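Local coordinates for germination protein (Bacillus megaterium, PDB 6O59) that probably takes part in nutrient sensing during spore germination, as the N-terminal domain of the A subunit of the spore germinant receptor GerK3, at residues S5-I17 with L111-V123. Residues are numbered along the deposited sequence; the frame is centred on the assembly and turned at random.
Sequences SLKNLLSENLTLI and LLIVDGINRVLSV
Ile113 receives side chains from successive turns of helix 10-17 where that helix packs on strand 111-114 of a β-hairpin in a five-stranded antiparallel sheet; the extended lead-in, Leu6 to Asn8, runs along the hairpin turn and the start of strand 120-123. Leu10 comes closest: its CD1, carried there by a CG anti to the backbone N, lies 3.4 Å from CG2 of Ile113, the two side chains meeting at a slant. Its CB, placed by the backbone, sits against CA of Asp115. One turn further along, ND2 of Asn13 touches the same CG2 at 4.0 Å. Ile17, another turn on, meets Ile113 tip to tip, CD1 to CD1 at 3.6 Å, with Leu14 more distant. The local axes of helix and strand 111-114 approach to 8.7 Å and run roughly antiparallel but skewed, at 141°.

At the hairpin turn the contact is mixed, backbone-polar and apolar. Leu10 N makes a weak, bent hydrogen bond to Asp115 O, at 3.1 Å, and Gly116 CA turns a C-H toward Asn8 O. The side chains of Asn8 and Asn118 run side by side in the same direction with their amide planes 11° apart, ND2 of Asn8 beside CB of Asn118. Leu6 meets Val120 nearly at right angles, CD2 against CG2 at 3.8 Å, and Trp98 of helix 98-106 touches Leu6 and Asn13.

Further out, strand 40-47 pairs with 111-114 through backbone bonds, and its Ala43 and Val45 touch Leu10 and Leu14. Asn13 also ties the extended lead-in to the helix: OD1 weakly accepts from Lys7 N, while ND2 donates to Lys7 O at 2.8 Å, approaching from 42° out of that carbonyl's plane.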
# COMPACT_ATOMS: atom_id res chain seq x y z
N SER A 5 -22.33 -3.67 -1.09
CA SER A 5 -22.48 -2.29 -1.56
C SER A 5 -21.71 -1.32 -0.66
O SER A 5 -21.29 -1.67 0.44
CB SER A 5 -23.95 -1.89 -1.64
OG SER A 5 -24.19 -1.05 -2.75
N LEU A 6 -21.50 -0.10 -1.15
CA LEU A 6 -20.72 0.88 -0.39
C LEU A 6 -21.60 1.62 0.62
O LEU A 6 -22.79 1.87 0.36
CB LEU A 6 -20.01 1.86 -1.33
CG LEU A 6 -18.60 1.52 -1.86
CD1 LEU A 6 -18.27 0.05 -1.82
CD2 LEU A 6 -18.40 2.08 -3.25
N LYS A 7 -21.02 1.92 1.79
CA LYS A 7 -21.72 2.61 2.86
C LYS A 7 -21.90 4.08 2.47
O LYS A 7 -21.11 4.60 1.70
CB LYS A 7 -20.96 2.46 4.20
CG LYS A 7 -20.86 1.01 4.73
CD LYS A 7 -22.21 0.31 5.02
CE LYS A 7 -22.79 0.58 6.39
NZ LYS A 7 -24.25 0.30 6.45
N ASN A 8 -22.98 4.72 2.96
CA ASN A 8 -23.24 6.12 2.64
C ASN A 8 -22.28 7.04 3.38
O ASN A 8 -21.76 7.96 2.76
CB ASN A 8 -24.68 6.51 2.90
CG ASN A 8 -25.62 6.02 1.82
OD1 ASN A 8 -26.37 5.06 2.02
ND2 ASN A 8 -25.60 6.67 0.66
N LEU A 9 -21.98 6.77 4.67
CA LEU A 9 -21.02 7.59 5.42
C LEU A 9 -19.58 7.37 4.95
O LEU A 9 -19.17 6.23 4.71
CB LEU A 9 -21.12 7.35 6.94
CG LEU A 9 -22.42 7.79 7.64
CD1 LEU A 9 -22.52 7.15 8.99
CD2 LEU A 9 -22.50 9.31 7.77
N LEU A 10 -18.81 8.47 4.82
CA LEU A 10 -17.41 8.48 4.41
C LEU A 10 -16.55 7.79 5.48
O LEU A 10 -15.66 7.00 5.14
CB LEU A 10 -16.96 9.94 4.16
CG LEU A 10 -15.48 10.30 4.10
CD1 LEU A 10 -14.81 9.68 2.90
CD2 LEU A 10 -15.30 11.78 4.02
N SER A 11 -16.85 8.06 6.76
CA SER A 11 -16.22 7.48 7.94
C SER A 11 -16.27 5.96 7.88
O SER A 11 -15.26 5.30 8.15
CB SER A 11 -16.92 7.97 9.21
OG SER A 11 -18.31 7.65 9.20
N GLU A 12 -17.44 5.41 7.50
CA GLU A 12 -17.72 3.99 7.38
C GLU A 12 -16.91 3.38 6.24
O GLU A 12 -16.38 2.27 6.39
CB GLU A 12 -19.22 3.74 7.18
CG GLU A 12 -20.05 4.02 8.42
CD GLU A 12 -21.48 3.51 8.45
OE1 GLU A 12 -21.87 2.93 9.48
OE2 GLU A 12 -22.21 3.70 7.45
N ASN A 13 -16.78 4.11 5.11
CA ASN A 13 -16.03 3.64 3.95
C ASN A 13 -14.56 3.62 4.24
O ASN A 13 -13.87 2.70 3.82
CB ASN A 13 -16.33 4.48 2.73
CG ASN A 13 -17.69 4.21 2.16
OD1 ASN A 13 -18.11 3.06 1.99
ND2 ASN A 13 -18.42 5.27 1.86
N LEU A 14 -14.07 4.62 5.00
CA LEU A 14 -12.66 4.71 5.34
C LEU A 14 -12.29 3.63 6.36
O LEU A 14 -11.29 2.94 6.15
CB LEU A 14 -12.27 6.12 5.84
CG LEU A 14 -12.44 7.27 4.83
CD1 LEU A 14 -11.98 8.58 5.41
CD2 LEU A 14 -11.69 7.01 3.50
N THR A 15 -13.11 3.42 7.39
CA THR A 15 -12.83 2.38 8.39
C THR A 15 -12.72 1.00 7.72
O THR A 15 -11.79 0.26 8.03
CB THR A 15 -13.88 2.35 9.50
OG1 THR A 15 -15.15 2.46 8.90
CG2 THR A 15 -13.69 3.48 10.50
N LEU A 16 -13.63 0.71 6.75
CA LEU A 16 -13.71 -0.54 5.99
C LEU A 16 -12.51 -0.72 5.06
O LEU A 16 -12.06 -1.85 4.92
CB LEU A 16 -15.04 -0.66 5.23
CG LEU A 16 -16.26 -1.13 6.07
CD1 LEU A 16 -17.55 -0.83 5.38
CD2 LEU A 16 -16.21 -2.62 6.39
N ILE A 17 -11.99 0.37 4.43
CA ILE A 17 -10.79 0.27 3.58
C ILE A 17 -9.61 -0.17 4.45
O ILE A 17 -8.97 -1.18 4.17
CB ILE A 17 -10.49 1.60 2.82
CG1 ILE A 17 -11.56 1.90 1.76
CG2 ILE A 17 -9.07 1.58 2.20
CD1 ILE A 17 -11.60 3.35 1.34
N LEU A 111 -8.91 7.15 -5.51
CA LEU A 111 -10.32 7.12 -5.17
C LEU A 111 -10.73 8.45 -4.61
O LEU A 111 -9.97 9.08 -3.87
CB LEU A 111 -10.66 6.00 -4.15
CG LEU A 111 -10.15 4.57 -4.41
CD1 LEU A 111 -10.52 3.67 -3.27
CD2 LEU A 111 -10.69 4.00 -5.70
N LEU A 112 -11.93 8.89 -4.98
CA LEU A 112 -12.52 10.10 -4.42
C LEU A 112 -13.83 9.68 -3.73
O LEU A 112 -14.75 9.18 -4.37
CB LEU A 112 -12.72 11.21 -5.46
CG LEU A 112 -13.54 12.42 -4.98
CD1 LEU A 112 -12.80 13.22 -3.94
CD2 LEU A 112 -13.96 13.29 -6.12
N ILE A 113 -13.86 9.82 -2.40
CA ILE A 113 -14.99 9.43 -1.57
C ILE A 113 -15.60 10.70 -0.93
O ILE A 113 -14.87 11.51 -0.38
CB ILE A 113 -14.57 8.36 -0.52
CG1 ILE A 113 -13.68 7.26 -1.18
CG2 ILE A 113 -15.80 7.77 0.22
CD1 ILE A 113 -13.32 6.05 -0.34
N VAL A 114 -16.93 10.87 -1.05
CA VAL A 114 -17.66 12.03 -0.54
C VAL A 114 -18.66 11.57 0.56
O VAL A 114 -19.31 10.53 0.43
CB VAL A 114 -18.33 12.83 -1.70
CG1 VAL A 114 -19.05 14.08 -1.18
CG2 VAL A 114 -17.29 13.23 -2.76
N ASP A 115 -18.75 12.39 1.64
CA ASP A 115 -19.48 12.26 2.91
C ASP A 115 -20.68 11.35 2.91
O ASP A 115 -20.81 10.58 3.86
CB ASP A 115 -19.92 13.62 3.48
CG ASP A 115 -20.07 13.68 5.00
OD1 ASP A 115 -20.02 12.60 5.66
OD2 ASP A 115 -20.22 14.81 5.54
N GLY A 116 -21.57 11.47 1.92
CA GLY A 116 -22.76 10.62 1.89
C GLY A 116 -23.22 10.17 0.53
O GLY A 116 -24.42 10.03 0.32
N ILE A 117 -22.28 9.99 -0.40
CA ILE A 117 -22.71 9.68 -1.78
C ILE A 117 -22.88 8.18 -2.00
O ILE A 117 -23.83 7.82 -2.70
CB ILE A 117 -21.81 10.35 -2.82
CG1 ILE A 117 -22.44 11.65 -3.31
CG2 ILE A 117 -21.57 9.41 -3.97
CD1 ILE A 117 -21.70 12.88 -2.89
N ASN A 118 -21.96 7.35 -1.48
CA ASN A 118 -22.03 5.86 -1.58
C ASN A 118 -21.60 5.32 -2.96
O ASN A 118 -21.72 4.11 -3.16
CB ASN A 118 -23.25 5.25 -0.88
CG ASN A 118 -24.23 4.57 -1.81
OD1 ASN A 118 -24.26 4.83 -3.00
ND2 ASN A 118 -25.04 3.68 -1.27
N ARG A 119 -21.15 6.19 -3.86
CA ARG A 119 -20.55 5.81 -5.16
C ARG A 119 -19.13 6.38 -5.09
O ARG A 119 -18.99 7.51 -4.60
CB ARG A 119 -21.37 6.25 -6.38
CG ARG A 119 -22.73 5.59 -6.58
CD ARG A 119 -23.64 5.90 -7.77
NE ARG A 119 -24.94 5.21 -7.74
CZ ARG A 119 -25.94 5.40 -8.59
NH1 ARG A 119 -25.82 6.27 -9.57
NH2 ARG A 119 -27.06 4.71 -8.47
N VAL A 120 -18.13 5.62 -5.50
CA VAL A 120 -16.74 6.13 -5.39
C VAL A 120 -16.22 6.43 -6.79
O VAL A 120 -16.49 5.63 -7.69
CB VAL A 120 -15.85 5.14 -4.63
CG1 VAL A 120 -14.38 5.42 -4.81
CG2 VAL A 120 -16.20 5.12 -3.16
N LEU A 121 -15.54 7.55 -6.95
CA LEU A 121 -14.96 7.91 -8.26
C LEU A 121 -13.50 7.45 -8.32
O LEU A 121 -12.77 7.72 -7.38
CB LEU A 121 -15.05 9.43 -8.43
CG LEU A 121 -14.38 9.98 -9.68
CD1 LEU A 121 -14.85 11.39 -9.95
CD2 LEU A 121 -12.88 9.95 -9.55
N SER A 122 -13.16 6.74 -9.39
CA SER A 122 -11.79 6.29 -9.68
C SER A 122 -11.16 7.07 -10.84
O SER A 122 -11.79 7.23 -11.89
CB SER A 122 -11.77 4.80 -10.02
OG SER A 122 -12.12 3.96 -8.94
N VAL A 123 -9.91 7.50 -10.67
CA VAL A 123 -9.22 8.20 -11.75
C VAL A 123 -7.85 7.54 -11.99
O VAL A 123 -7.15 7.21 -11.03
CB VAL A 123 -9.14 9.74 -11.53
CG1 VAL A 123 -8.58 10.12 -10.16
CG2 VAL A 123 -8.39 10.44 -12.66